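PDB 4WUI: N-(5'-phosphoribosyl)anthranilate isomerase from Jonesia denitrificans, which probably catalyses the isomerisation of N-(5-phospho-beta-D-ribosyl)anthranilate to 1-(2-carboxyphenylamino)-1-deoxy-D-ribulose 5-phosphate, the third step from chorismate to tryptophan. Local coordinates for residues Met4-Cys9 and Ala195-Ala200; Thr47-Val52 and Ile56-Val61; Ala141-Arg146 and Trp152-Gly157. All blocks are in the same frame, centred on the assembly; numbering follows the deposited sequence.

Contact 1: residues Met4-Cys9 and Ala195-Ala200; sequences MYIKVC and AFVQAA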
ATOM      1  N   MET A   4     -12.869   4.724   3.656  1.00 16.56           N
ATOM      2  CA  MET A   4     -11.624   4.185   4.217  1.00 14.65           C
ATOM      3  C   MET A   4     -10.980   3.329   3.152  1.00 12.04           C
ATOM      4  O   MET A   4     -11.432   2.220   2.944  1.00 13.38           O
ATOM      5  CB  MET A   4     -11.955   3.267   5.400  1.00 17.91           C
ATOM      6  CG  MET A   4     -10.818   2.312   5.865  1.00 20.58           C
ATOM      7  SD  MET A   4      -9.389   3.196   6.334  1.00 20.97           S
ATOM      8  CE  MET A   4     -10.199   4.394   7.471  1.00 22.63           C
ATOM      9  N   TYR A   5      -9.988   3.837   2.449  1.00  9.94           N
ATOM     10  CA  TYR A   5      -9.382   3.092   1.344  1.00  9.16           C
ATOM     11  C   TYR A   5      -8.525   1.949   1.885  1.00  8.54           C
ATOM     12  O   TYR A   5      -7.731   2.174   2.780  1.00 10.36           O
ATOM     13  CB  TYR A   5      -8.556   4.054   0.530  1.00  9.11           C
ATOM     14  CG  TYR A   5      -8.038   3.590  -0.805  1.00  8.61           C
ATOM     15  CD1 TYR A   5      -8.705   3.880  -1.986  1.00  8.90           C
ATOM     16  CD2 TYR A   5      -6.848   2.919  -0.922  1.00  8.38           C
ATOM     17  CE1 TYR A   5      -8.194   3.560  -3.228  1.00  8.99           C
ATOM     18  CE2 TYR A   5      -6.325   2.575  -2.161  1.00  8.26           C
ATOM     19  CZ  TYR A   5      -6.992   2.918  -3.316  1.00  8.32           C
ATOM     20  OH  TYR A   5      -6.386   2.641  -4.502  1.00  9.06           O
ATOM     21  N   ILE A   6      -8.685   0.747   1.333  1.00  7.91           N
ATOM     22  CA  ILE A   6      -7.928  -0.421   1.790  1.00  8.34           C
ATOM     23  C   ILE A   6      -7.100  -0.992   0.649  1.00  7.51           C
ATOM     24  O   ILE A   6      -7.656  -1.433  -0.361  1.00  8.13           O
ATOM     25  CB  ILE A   6      -8.838  -1.521   2.348  1.00  9.20           C
ATOM     26  CG1 ILE A   6      -9.612  -1.009   3.575  1.00 10.02           C
ATOM     27  CG2 ILE A   6      -8.018  -2.756   2.686  1.00 10.45           C
ATOM     28  CD1 ILE A   6     -10.691  -1.974   4.100  1.00 11.53           C
ATOM     29  N   LYS A   7      -5.785  -0.986   0.837  1.00  7.83           N
ATOM     30  CA  LYS A   7      -4.852  -1.621  -0.082  1.00  7.80           C
ATOM     31  C   LYS A   7      -4.221  -2.835   0.575  1.00  7.52           C
ATOM     32  O   LYS A   7      -3.715  -2.749   1.688  1.00  7.78           O
ATOM     33  CB  LYS A   7      -3.746  -0.649  -0.485  1.00  8.18           C
ATOM     34  CG  LYS A   7      -2.703  -1.312  -1.398  1.00  8.93           C
ATOM     35  CD  LYS A   7      -1.882  -0.287  -2.139  1.00 10.18           C
ATOM     36  CE  LYS A   7      -0.594  -0.805  -2.664  1.00 10.61           C
ATOM     37  NZ  LYS A   7       0.497  -0.690  -1.660  1.00  9.33           N
ATOM     38  N   VAL A   8      -4.221  -3.950  -0.154  0.52  7.28           N
ATOM     39  CA  VAL A   8      -3.427  -5.113   0.211  0.52  7.57           C
ATOM     40  C   VAL A   8      -2.233  -5.125  -0.733  0.52  7.24           C
ATOM     41  O   VAL A   8      -2.393  -5.095  -1.958  0.52  8.29           O
ATOM     42  CB  VAL A   8      -4.221  -6.409   0.110  0.52  8.49           C
ATOM     43  CG1 VAL A   8      -3.374  -7.538   0.661  0.52  8.87           C
ATOM     44  CG2 VAL A   8      -5.550  -6.280   0.879  0.52  9.67           C
ATOM     45  N   CYS A   9      -1.040  -5.130  -0.152  1.00  7.93           N
ATOM     46  CA  CYS A   9       0.183  -4.999  -0.925  1.00  8.15           C
ATOM     47  C   CYS A   9       0.941  -6.307  -0.993  1.00  8.67           C
ATOM     48  O   CYS A   9       0.900  -7.110  -0.083  1.00 12.39           O
ATOM     49  CB  CYS A   9       1.076  -3.912  -0.324  1.00  8.97           C
ATOM     50  SG  CYS A   9       2.301  -3.328  -1.526  1.00 11.24           S
ATOM     51  N   ALA A 195     -10.468 -11.262   7.254  1.00 10.35           N
ATOM     52  CA  ALA A 195     -10.534 -10.793   8.649  1.00 10.64           C
ATOM     53  C   ALA A 195     -10.093  -9.332   8.752  1.00 10.09           C
ATOM     54  O   ALA A 195     -10.685  -8.543   9.501  1.00 10.34           O
ATOM     55  CB  ALA A 195      -9.671 -11.663   9.533  1.00 11.44           C
ATOM     56  N   PHE A 196      -9.035  -8.975   8.039  1.00  9.76           N
ATOM     57  CA  PHE A 196      -8.531  -7.616   8.049  1.00  9.36           C
ATOM     58  C   PHE A 196      -9.598  -6.641   7.589  1.00  9.28           C
ATOM     59  O   PHE A 196      -9.838  -5.603   8.218  1.00  9.40           O
ATOM     60  CB  PHE A 196      -7.302  -7.509   7.140  1.00  9.33           C
ATOM     61  CG  PHE A 196      -6.648  -6.165   7.174  1.00  8.92           C
ATOM     62  CD1 PHE A 196      -5.701  -5.876   8.145  1.00  9.24           C
ATOM     63  CD2 PHE A 196      -7.010  -5.156   6.298  1.00  9.54           C
ATOM     64  CE1 PHE A 196      -5.097  -4.642   8.200  1.00  9.73           C
ATOM     65  CE2 PHE A 196      -6.395  -3.911   6.365  1.00  9.94           C
ATOM     66  CZ  PHE A 196      -5.445  -3.667   7.320  1.00 10.01           C
ATOM     67  N   VAL A 197     -10.236  -6.951   6.465  1.00  9.37           N
ATOM     68  CA  VAL A 197     -11.236  -6.074   5.911  1.00  9.73           C
ATOM     69  C   VAL A 197     -12.443  -5.978   6.860  1.00 10.12           C
ATOM     70  O   VAL A 197     -13.006  -4.897   7.062  1.00 10.95           O
ATOM     71  CB  VAL A 197     -11.600  -6.487   4.493  1.00 10.76           C
ATOM     72  CG1 VAL A 197     -12.758  -5.677   3.978  1.00 12.23           C
ATOM     73  CG2 VAL A 197     -10.378  -6.359   3.573  1.00 11.17           C
ATOM     74  N   GLN A 198     -12.860  -7.110   7.430  1.00 10.06           N
ATOM     75  CA  GLN A 198     -13.969  -7.092   8.370  1.00 10.68           C
ATOM     76  C   GLN A 198     -13.654  -6.181   9.550  1.00 10.48           C
ATOM     77  O   GLN A 198     -14.471  -5.360   9.958  1.00 11.30           O
ATOM     78  CB  GLN A 198     -14.273  -8.493   8.863  1.00 11.79           C
ATOM     79  CG  GLN A 198     -15.412  -8.527   9.861  1.00 14.48           C
ATOM     80  CD  GLN A 198     -15.751  -9.935  10.259  1.00 17.62           C
ATOM     81  OE1 GLN A 198     -16.047 -10.766   9.405  1.00 20.31           O
ATOM     82  NE2 GLN A 198     -15.722 -10.219  11.546  1.00 18.96           N
ATOM     83  N   ALA A 199     -12.484  -6.326  10.126  1.00  9.98           N
ATOM     84  CA  ALA A 199     -12.085  -5.520  11.268  1.00 10.08           C
ATOM     85  C   ALA A 199     -12.038  -4.034  10.901  1.00 10.97           C
ATOM     86  O   ALA A 199     -12.505  -3.167  11.662  1.00 11.73           O
ATOM     87  CB  ALA A 199     -10.734  -5.973  11.807  1.00 10.47           C
ATOM     88  N   ALA A 200     -11.472  -3.726   9.737  1.00 10.39           N
ATOM     89  CA  ALA A 200     -11.276  -2.342   9.312  1.00 11.28           C
ATOM     90  C   ALA A 200     -12.637  -1.675   9.028  1.00 12.76           C
ATOM     91  O   ALA A 200     -12.872  -0.535   9.429  1.00 14.45           O
ATOM     92  CB  ALA A 200     -10.392  -2.294   8.096  1.00 11.15           C
TER
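Two torsions set how Ile6 meets the helix that carries Phe196, Val197 and Ala200. With chi1 at -62°, the CG1 arm of Ile6 leaves opposite its own carbonyl carbon while the CG2 methyl lies opposite the backbone N, and an extended chi2 of 172° carries CD1 straight out from the strand. The two branches therefore reach different residues. CD1 touches both Val197 and Ala200, 4.2 Å from Val197 CG1 and 4.0 Å from Ala200 CB, the two lying about a right angle apart as seen from the methyl. CG2 turns to the aromatic ring and sits 4.2 Å from Phe196 CE2, at the ring edge and near its plane, so the methyl meets the rim and not the pi face. The side chains of Ile6 and Phe196 run past one another in opposite senses. No hydrogen bond joins the segments; the whole contact is apolar and buried.

Beyond it, Phe196 also packs on Val175 and Val177 of the neighbouring strand 174-177 and on Val163 of helix 163-170, whereas Ala200 touches Ile167 of that helix. Lys7, the next residue along the strand, points its CB away from the helix, and its NZ forms a salt bridge with Asp176 and a hydrogen bond with Gln83. The strand and helix segments run nearly antiparallel, at 163°, with their axes 10.5 Å apart at closest approach. Ile6 thus belongs to the hydrophobic layer between the parallel strands and the outer helices, and through it the first strand meets the C-terminal helix where the chain closes its (beta/alpha)8 barrel.

Contact 2: residues Thr47-Val52 and Ile56-Val61; sequences TLTATV and IDTVLV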
ATOM      1  N   THR A  47       0.598 -10.573 -16.229  1.00 10.03           N
ATOM      2  CA  THR A  47      -0.550 -11.468 -16.218  1.00 10.32           C
ATOM      3  C   THR A  47      -1.423 -11.247 -14.984  1.00  9.54           C
ATOM      4  O   THR A  47      -2.661 -11.236 -15.097  1.00 10.62           O
ATOM      5  CB  THR A  47      -0.199 -12.947 -16.347  1.00 10.50           C
ATOM      6  OG1 THR A  47       0.501 -13.354 -15.176  1.00 10.26           O
ATOM      7  CG2 THR A  47       0.610 -13.247 -17.602  1.00 11.36           C
ATOM      8  N   LEU A  48      -0.812 -11.039 -13.831  1.00  9.09           N
ATOM      9  CA  LEU A  48      -1.592 -10.837 -12.612  1.00  8.96           C
ATOM     10  C   LEU A  48      -2.486  -9.599 -12.741  1.00  9.44           C
ATOM     11  O   LEU A  48      -3.679  -9.617 -12.402  1.00  9.93           O
ATOM     12  CB  LEU A  48      -0.669 -10.680 -11.413  1.00  9.26           C
ATOM     13  CG  LEU A  48      -0.057 -11.975 -10.862  1.00  9.80           C
ATOM     14  CD1 LEU A  48       1.166 -11.673 -10.015  1.00  9.95           C
ATOM     15  CD2 LEU A  48      -1.058 -12.813 -10.088  1.00 10.40           C
ATOM     16  N   THR A  49      -1.911  -8.512 -13.231  1.00  9.30           N
ATOM     17  CA  THR A  49      -2.630  -7.265 -13.354  1.00  9.52           C
ATOM     18  C   THR A  49      -3.849  -7.411 -14.238  1.00 10.36           C
ATOM     19  O   THR A  49      -4.910  -6.862 -13.942  1.00 10.54           O
ATOM     20  CB  THR A  49      -1.696  -6.158 -13.895  1.00  9.96           C
ATOM     21  OG1 THR A  49      -0.671  -5.900 -12.921  1.00 10.40           O
ATOM     22  CG2 THR A  49      -2.391  -4.859 -14.198  1.00 10.71           C
ATOM     23  N   ALA A  50      -3.713  -8.173 -15.322  1.00 10.43           N
ATOM     24  CA  ALA A  50      -4.788  -8.331 -16.277  1.00 11.43           C
ATOM     25  C   ALA A  50      -5.960  -9.101 -15.699  1.00 12.13           C
ATOM     26  O   ALA A  50      -7.054  -9.026 -16.232  1.00 14.61           O
ATOM     27  CB  ALA A  50      -4.280  -9.018 -17.531  1.00 12.69           C
ATOM     28  N   THR A  51      -5.756  -9.836 -14.613  1.00 11.50           N
ATOM     29  CA  THR A  51      -6.855 -10.603 -14.010  1.00 12.03           C
ATOM     30  C   THR A  51      -7.696  -9.777 -13.037  1.00 12.35           C
ATOM     31  O   THR A  51      -8.739 -10.242 -12.629  1.00 13.56           O
ATOM     32  CB  THR A  51      -6.364 -11.850 -13.254  1.00 11.91           C
ATOM     33  OG1 THR A  51      -5.705 -11.495 -12.037  1.00 11.50           O
ATOM     34  CG2 THR A  51      -5.432 -12.712 -14.119  1.00 13.01           C
ATOM     35  N   VAL A  52      -7.244  -8.594 -12.643  1.00 11.64           N
ATOM     36  CA  VAL A  52      -7.932  -7.779 -11.637  1.00 12.03           C
ATOM     37  C   VAL A  52      -9.018  -6.941 -12.341  1.00 13.77           C
ATOM     38  O   VAL A  52      -8.752  -6.340 -13.386  1.00 14.99           O
ATOM     39  CB  VAL A  52      -6.910  -6.866 -10.922  1.00 11.31           C
ATOM     40  CG1 VAL A  52      -7.616  -5.979  -9.904  1.00 11.64           C
ATOM     41  CG2 VAL A  52      -5.837  -7.682 -10.257  1.00 11.34           C
ATOM     42  N   ILE A  56     -10.807  -2.422  -8.581  1.00 10.44           N
ATOM     43  CA  ILE A  56      -9.588  -2.409  -7.784  1.00  9.85           C
ATOM     44  C   ILE A  56      -8.504  -1.643  -8.527  1.00  9.15           C
ATOM     45  O   ILE A  56      -8.256  -1.920  -9.698  1.00 10.84           O
ATOM     46  CB  ILE A  56      -9.105  -3.847  -7.467  1.00 10.11           C
ATOM     47  CG1 ILE A  56     -10.132  -4.569  -6.593  1.00 11.05           C
ATOM     48  CG2 ILE A  56      -7.732  -3.847  -6.799  1.00 10.80           C
ATOM     49  CD1 ILE A  56      -9.746  -5.983  -6.180  1.00 12.16           C
ATOM     50  N   ASP A  57      -7.858  -0.691  -7.854  1.00  8.45           N
ATOM     51  CA  ASP A  57      -6.680  -0.061  -8.397  1.00  8.49           C
ATOM     52  C   ASP A  57      -5.492  -1.019  -8.290  1.00  8.22           C
ATOM     53  O   ASP A  57      -5.165  -1.484  -7.202  1.00  9.26           O
ATOM     54  CB  ASP A  57      -6.364   1.221  -7.588  1.00  8.64           C
ATOM     55  CG  ASP A  57      -7.345   2.349  -7.788  1.00  8.91           C
ATOM     56  OD1 ASP A  57      -7.909   2.456  -8.882  1.00  9.61           O
ATOM     57  OD2 ASP A  57      -7.509   3.167  -6.855  1.00  9.51           O
ATOM     58  N   THR A  58      -4.846  -1.293  -9.411  1.00  8.05           N
ATOM     59  CA  THR A  58      -3.624  -2.073  -9.395  1.00  8.58           C
ATOM     60  C   THR A  58      -2.426  -1.136  -9.253  1.00  7.94           C
ATOM     61  O   THR A  58      -2.365  -0.075  -9.872  1.00  8.60           O
ATOM     62  CB  THR A  58      -3.522  -2.919 -10.666  1.00  9.30           C
ATOM     63  OG1 THR A  58      -3.562  -2.059 -11.804  1.00 10.22           O
ATOM     64  CG2 THR A  58      -4.609  -3.976 -10.733  1.00 10.40           C
ATOM     65  N   VAL A  59      -1.464  -1.553  -8.434  1.00  7.59           N
ATOM     66  CA  VAL A  59      -0.351  -0.715  -8.057  1.00  7.79           C
ATOM     67  C   VAL A  59       0.943  -1.476  -8.266  1.00  7.90           C
ATOM     68  O   VAL A  59       1.139  -2.549  -7.693  1.00  8.93           O
ATOM     69  CB  VAL A  59      -0.468  -0.278  -6.573  1.00  7.86           C
ATOM     70  CG1 VAL A  59       0.641   0.706  -6.230  1.00  8.11           C
ATOM     71  CG2 VAL A  59      -1.845   0.299  -6.264  1.00  8.08           C
ATOM     72  N   LEU A  60       1.840  -0.919  -9.076  1.00  8.06           N
ATOM     73  CA  LEU A  60       3.204  -1.422  -9.206  1.00  7.82           C
ATOM     74  C   LEU A  60       4.030  -0.767  -8.121  1.00  7.61           C
ATOM     75  O   LEU A  60       4.114   0.462  -8.057  1.00  8.40           O
ATOM     76  CB  LEU A  60       3.781  -1.088 -10.580  1.00  8.18           C
ATOM     77  CG  LEU A  60       5.247  -1.431 -10.762  1.00  8.89           C
ATOM     78  CD1 LEU A  60       5.456  -2.954 -10.697  1.00  9.67           C
ATOM     79  CD2 LEU A  60       5.777  -0.905 -12.066  1.00  9.23           C
ATOM     80  N   VAL A  61       4.649  -1.591  -7.269  1.00  7.73           N
ATOM     81  CA  VAL A  61       5.426  -1.097  -6.141  1.00  8.77           C
ATOM     82  C   VAL A  61       6.901  -1.365  -6.391  1.00  8.93           C
ATOM     83  O   VAL A  61       7.297  -2.522  -6.533  1.00 10.84           O
ATOM     84  CB  VAL A  61       4.962  -1.777  -4.828  1.00 10.08           C
ATOM     85  CG1 VAL A  61       5.749  -1.280  -3.665  1.00 12.20           C
ATOM     86  CG2 VAL A  61       3.471  -1.592  -4.610  1.00 10.63           C
TER
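Val52 lies against both Ile56 and Thr58. Its CG1 is 3.6 Å from Ile56 CB, with the two side chains set roughly perpendicular, and its CB is 3.7 Å from Thr58 CG2. Toward the threonine the approach is different: the two side chains run alongside in opposite senses, and the Thr58 methyl meets CB and both methyls of Val52. A looser contact follows on the helix itself, Thr49 CG2 standing 3.9 Å from Thr58 OG1.

The rotation of Thr58 explains this division. A chi1 of 58° places OG1 between the backbone N and the carbonyl carbon and leaves CG2 for Val52; the hydroxyl is hydrogen-bonded to Ser80 N. Thr49 likewise presents its methyl across the contact, its OG1 being bonded to Ile45 O one turn back in the helix. Just before Val52, Thr51 OG1 donates to Leu48 O over 2.8 Å, in the carbonyl plane and on a lone pair. Leu48 O also accepts from Thr51 N, a double grip that ties down the turn leading to Val52.

Gln21 of helix 14-22 touches both Val52 and Ile56, Ile28 of strand 27-32 backs Ile56, and Val79 borders Thr49 and Thr58. The contact thus packs the end of helix 42-50 on the start of strand 57-62, the helix and second strand of the beta-alpha-beta unit that begins with strand 27-32; helix 14-22 lies alongside.

Contact 3: residues Ala141-Arg146 and Trp152-Gly157; sequences AALAHR and WLLAGG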
ATOM      1  N   ALA A 141      -0.106   8.222  19.430  1.00 10.64           N
ATOM      2  CA  ALA A 141       0.756   9.370  19.613  1.00 11.18           C
ATOM      3  C   ALA A 141       1.837   9.466  18.568  1.00 11.72           C
ATOM      4  O   ALA A 141       2.376  10.554  18.335  1.00 12.42           O
ATOM      5  CB  ALA A 141       1.374   9.376  20.965  1.00 12.12           C
ATOM      6  N   ALA A 142       2.208   8.339  17.952  1.00 12.01           N
ATOM      7  CA  ALA A 142       3.255   8.331  16.933  1.00 12.93           C
ATOM      8  C   ALA A 142       2.816   9.013  15.629  1.00 12.95           C
ATOM      9  O   ALA A 142       3.670   9.333  14.787  1.00 14.55           O
ATOM     10  CB  ALA A 142       3.705   6.914  16.658  1.00 14.66           C
ATOM     11  N   LEU A 143       1.503   9.175  15.436  1.00 12.17           N
ATOM     12  CA  LEU A 143       0.962   9.793  14.219  1.00 11.96           C
ATOM     13  C   LEU A 143       0.502  11.195  14.673  1.00 10.94           C
ATOM     14  O   LEU A 143       1.328  12.103  14.740  1.00 11.15           O
ATOM     15  CB  LEU A 143      -0.138   8.928  13.587  1.00 13.13           C
ATOM     16  CG  LEU A 143       0.271   7.742  12.680  1.00 15.46           C
ATOM     17  CD1 LEU A 143       1.033   8.178  11.463  1.00 16.07           C
ATOM     18  CD2 LEU A 143       1.031   6.707  13.448  1.00 17.06           C
ATOM     19  N   ALA A 144      -0.772  11.342  15.037  1.00 10.29           N
ATOM     20  CA  ALA A 144      -1.262  12.519  15.764  1.00  9.33           C
ATOM     21  C   ALA A 144      -1.015  13.783  14.935  1.00  8.97           C
ATOM     22  O   ALA A 144      -1.531  13.862  13.820  1.00  9.45           O
ATOM     23  CB  ALA A 144      -0.677  12.530  17.189  1.00  9.91           C
ATOM     24  N   HIS A 145      -0.250  14.750  15.448  1.00  9.14           N
ATOM     25  CA  HIS A 145      -0.025  15.984  14.703  1.00  9.91           C
ATOM     26  C   HIS A 145       0.673  15.779  13.363  1.00 10.69           C
ATOM     27  O   HIS A 145       0.661  16.679  12.532  1.00 11.63           O
ATOM     28  CB  HIS A 145       0.728  17.026  15.534  1.00 10.65           C
ATOM     29  CG  HIS A 145       2.157  16.698  15.813  1.00 11.33           C
ATOM     30  ND1 HIS A 145       2.564  15.989  16.926  1.00 11.70           N
ATOM     31  CD2 HIS A 145       3.281  16.969  15.111  1.00 13.12           C
ATOM     32  CE1 HIS A 145       3.877  15.828  16.888  1.00 12.88           C
ATOM     33  NE2 HIS A 145       4.332  16.427  15.806  1.00 13.64           N
ATOM     34  N   ARG A 146       1.282  14.614  13.158  1.00 11.08           N
ATOM     35  CA  ARG A 146       1.992  14.318  11.916  1.00 12.50           C
ATOM     36  C   ARG A 146       1.068  13.810  10.814  1.00 12.97           C
ATOM     37  O   ARG A 146       1.507  13.651   9.667  1.00 15.39           O
ATOM     38  CB  ARG A 146       3.046  13.259  12.161  1.00 13.45           C
ATOM     39  CG  ARG A 146       4.041  13.615  13.220  1.00 14.68           C
ATOM     40  CD  ARG A 146       4.871  12.403  13.588  1.00 16.33           C
ATOM     41  NE  ARG A 146       5.659  12.619  14.791  1.00 17.06           N
ATOM     42  CZ  ARG A 146       5.190  12.528  16.040  1.00 18.02           C
ATOM     43  NH1 ARG A 146       3.915  12.229  16.283  1.00 17.67           N
ATOM     44  NH2 ARG A 146       6.018  12.724  17.066  1.00 19.36           N
ATOM     45  N   TRP A 152      -3.812   9.983   2.004  1.00  7.97           N
ATOM     46  CA  TRP A 152      -2.697   9.204   2.525  1.00  8.08           C
ATOM     47  C   TRP A 152      -3.146   7.838   2.973  1.00  8.25           C
ATOM     48  O   TRP A 152      -4.305   7.627   3.320  1.00  9.52           O
ATOM     49  CB  TRP A 152      -1.982   9.938   3.683  1.00  8.46           C
ATOM     50  CG  TRP A 152      -2.733  10.055   4.970  1.00  8.48           C
ATOM     51  CD1 TRP A 152      -3.810  10.828   5.249  1.00  9.24           C
ATOM     52  CD2 TRP A 152      -2.402   9.380   6.195  1.00  8.50           C
ATOM     53  NE1 TRP A 152      -4.198  10.669   6.546  1.00  9.45           N
ATOM     54  CE2 TRP A 152      -3.329   9.803   7.160  1.00  8.85           C
ATOM     55  CE3 TRP A 152      -1.391   8.473   6.574  1.00  9.04           C
ATOM     56  CZ2 TRP A 152      -3.244   9.419   8.492  1.00  9.85           C
ATOM     57  CZ3 TRP A 152      -1.324   8.080   7.877  1.00  9.71           C
ATOM     58  CH2 TRP A 152      -2.246   8.532   8.824  1.00 10.27           C
ATOM     59  N   LEU A 153      -2.198   6.904   2.980  1.00  7.97           N
ATOM     60  CA  LEU A 153      -2.411   5.574   3.569  1.00  7.65           C
ATOM     61  C   LEU A 153      -1.495   5.389   4.743  1.00  7.46           C
ATOM     62  O   LEU A 153      -0.300   5.682   4.666  1.00  8.67           O
ATOM     63  CB  LEU A 153      -2.156   4.437   2.567  1.00  8.43           C
ATOM     64  CG  LEU A 153      -2.955   4.477   1.266  1.00  9.17           C
ATOM     65  CD1 LEU A 153      -2.563   3.300   0.370  1.00 10.78           C
ATOM     66  CD2 LEU A 153      -4.453   4.519   1.487  1.00  9.18           C
ATOM     67  N   LEU A 154      -2.052   4.857   5.824  1.00  7.41           N
ATOM     68  CA  LEU A 154      -1.291   4.429   6.977  1.00  7.88           C
ATOM     69  C   LEU A 154      -0.819   2.998   6.762  1.00  8.16           C
ATOM     70  O   LEU A 154      -1.601   2.120   6.433  1.00  8.45           O
ATOM     71  CB  LEU A 154      -2.203   4.464   8.213  1.00  8.81           C
ATOM     72  CG  LEU A 154      -1.630   3.930   9.511  1.00  9.98           C
ATOM     73  CD1 LEU A 154      -0.487   4.785  10.019  1.00 10.69           C
ATOM     74  CD2 LEU A 154      -2.733   3.776  10.576  1.00 11.52           C
ATOM     75  N   ALA A 155       0.455   2.769   7.031  1.00  8.95           N
ATOM     76  CA  ALA A 155       1.028   1.443   7.124  1.00  9.97           C
ATOM     77  C   ALA A 155       1.821   1.351   8.408  1.00 10.76           C
ATOM     78  O   ALA A 155       2.217   2.372   8.992  1.00 11.94           O
ATOM     79  CB  ALA A 155       1.913   1.151   5.939  1.00 10.89           C
ATOM     80  N   GLY A 156       2.082   0.145   8.873  1.00 11.68           N
ATOM     81  CA  GLY A 156       3.019  -0.057   9.965  1.00 13.16           C
ATOM     82  C   GLY A 156       2.712  -1.331  10.700  1.00 12.69           C
ATOM     83  O   GLY A 156       2.277  -1.311  11.861  1.00 14.11           O
ATOM     84  N   GLY A 157       2.932  -2.469  10.048  1.00 11.72           N
ATOM     85  CA  GLY A 157       2.654  -3.703  10.713  1.00 11.43           C
ATOM     86  C   GLY A 157       1.183  -3.855  11.066  1.00 10.69           C
ATOM     87  O   GLY A 157       0.842  -4.450  12.085  1.00 11.30           O
TER
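The indole of Trp152 receives the CD1 methyl of Leu143 obliquely, 4.2 Å from CH2 at the far end of the six-membered ring. The other flat groups belong to the loop that carries Leu143. The His145 ring has Arg146 CG over one face, 3.7 Å above its plane and displaced toward the rim. In return, His145 CE1 lies over one face of the Arg146 guanidinium, again off centre, while the carbonyl carbon of Leu143 stands at the guanidinium edge, in plane.

Leu143 O is gripped twice by Arg146. The backbone N of Arg146 donates to it over 3.0 Å, and NH1 donates over the same length with an N-H...O angle of 150°. The acceptor lies close to the guanidinium plane, but NH1 stands 40° out of the carbonyl plane; the two donors come from opposite faces. A second bond from NH1, to Ala141 O, is weak. Together these bonds tie the Arg146 side chain back to the backbone of its own loop, at the Leu143 carbonyl.

In this (beta/alpha)8 barrel the loop links strands 124-128 and 152-155, and Leu143 packs on the outer side of the wall, on Trp152 and Leu154, whereas Leu153 between them faces the interior. Its CD1 and CG are both 4.0 Å from Leu154 CD1, the leucines crossing at a slant. The Leu154 CB leaves at an angle to the loop, but with CG opposite the backbone N (chi1 175°) the CD1 methyl comes nearer to Leu143. Leu127 of strand 124-128 touches both Leu143 and Trp152, as does Thr170 of helix 163-170.

From the N terminus, strand 5-8 opens the barrel, but its contact with helix 190-204 waits until almost the end of the chain; contact 1 therefore closes a loop of 185 residues in which both others are nested. Contacts 2 and 3 are short-range and in series, the first turning helix 42-50 onto strand 57-62, the second a loop onto strand 152-155. Those two lie on opposite sides of the chain's centre, their centres about 26 Å apart, and do not touch. Side chains of strand 5-8 reach the strands of both inside the barrel: Tyr5 OH probably hydrogen-bonds to Asp57 OD2 at 2.7 Å, and Tyr5 CD2 packs 3.8 Å from Leu153 CD2.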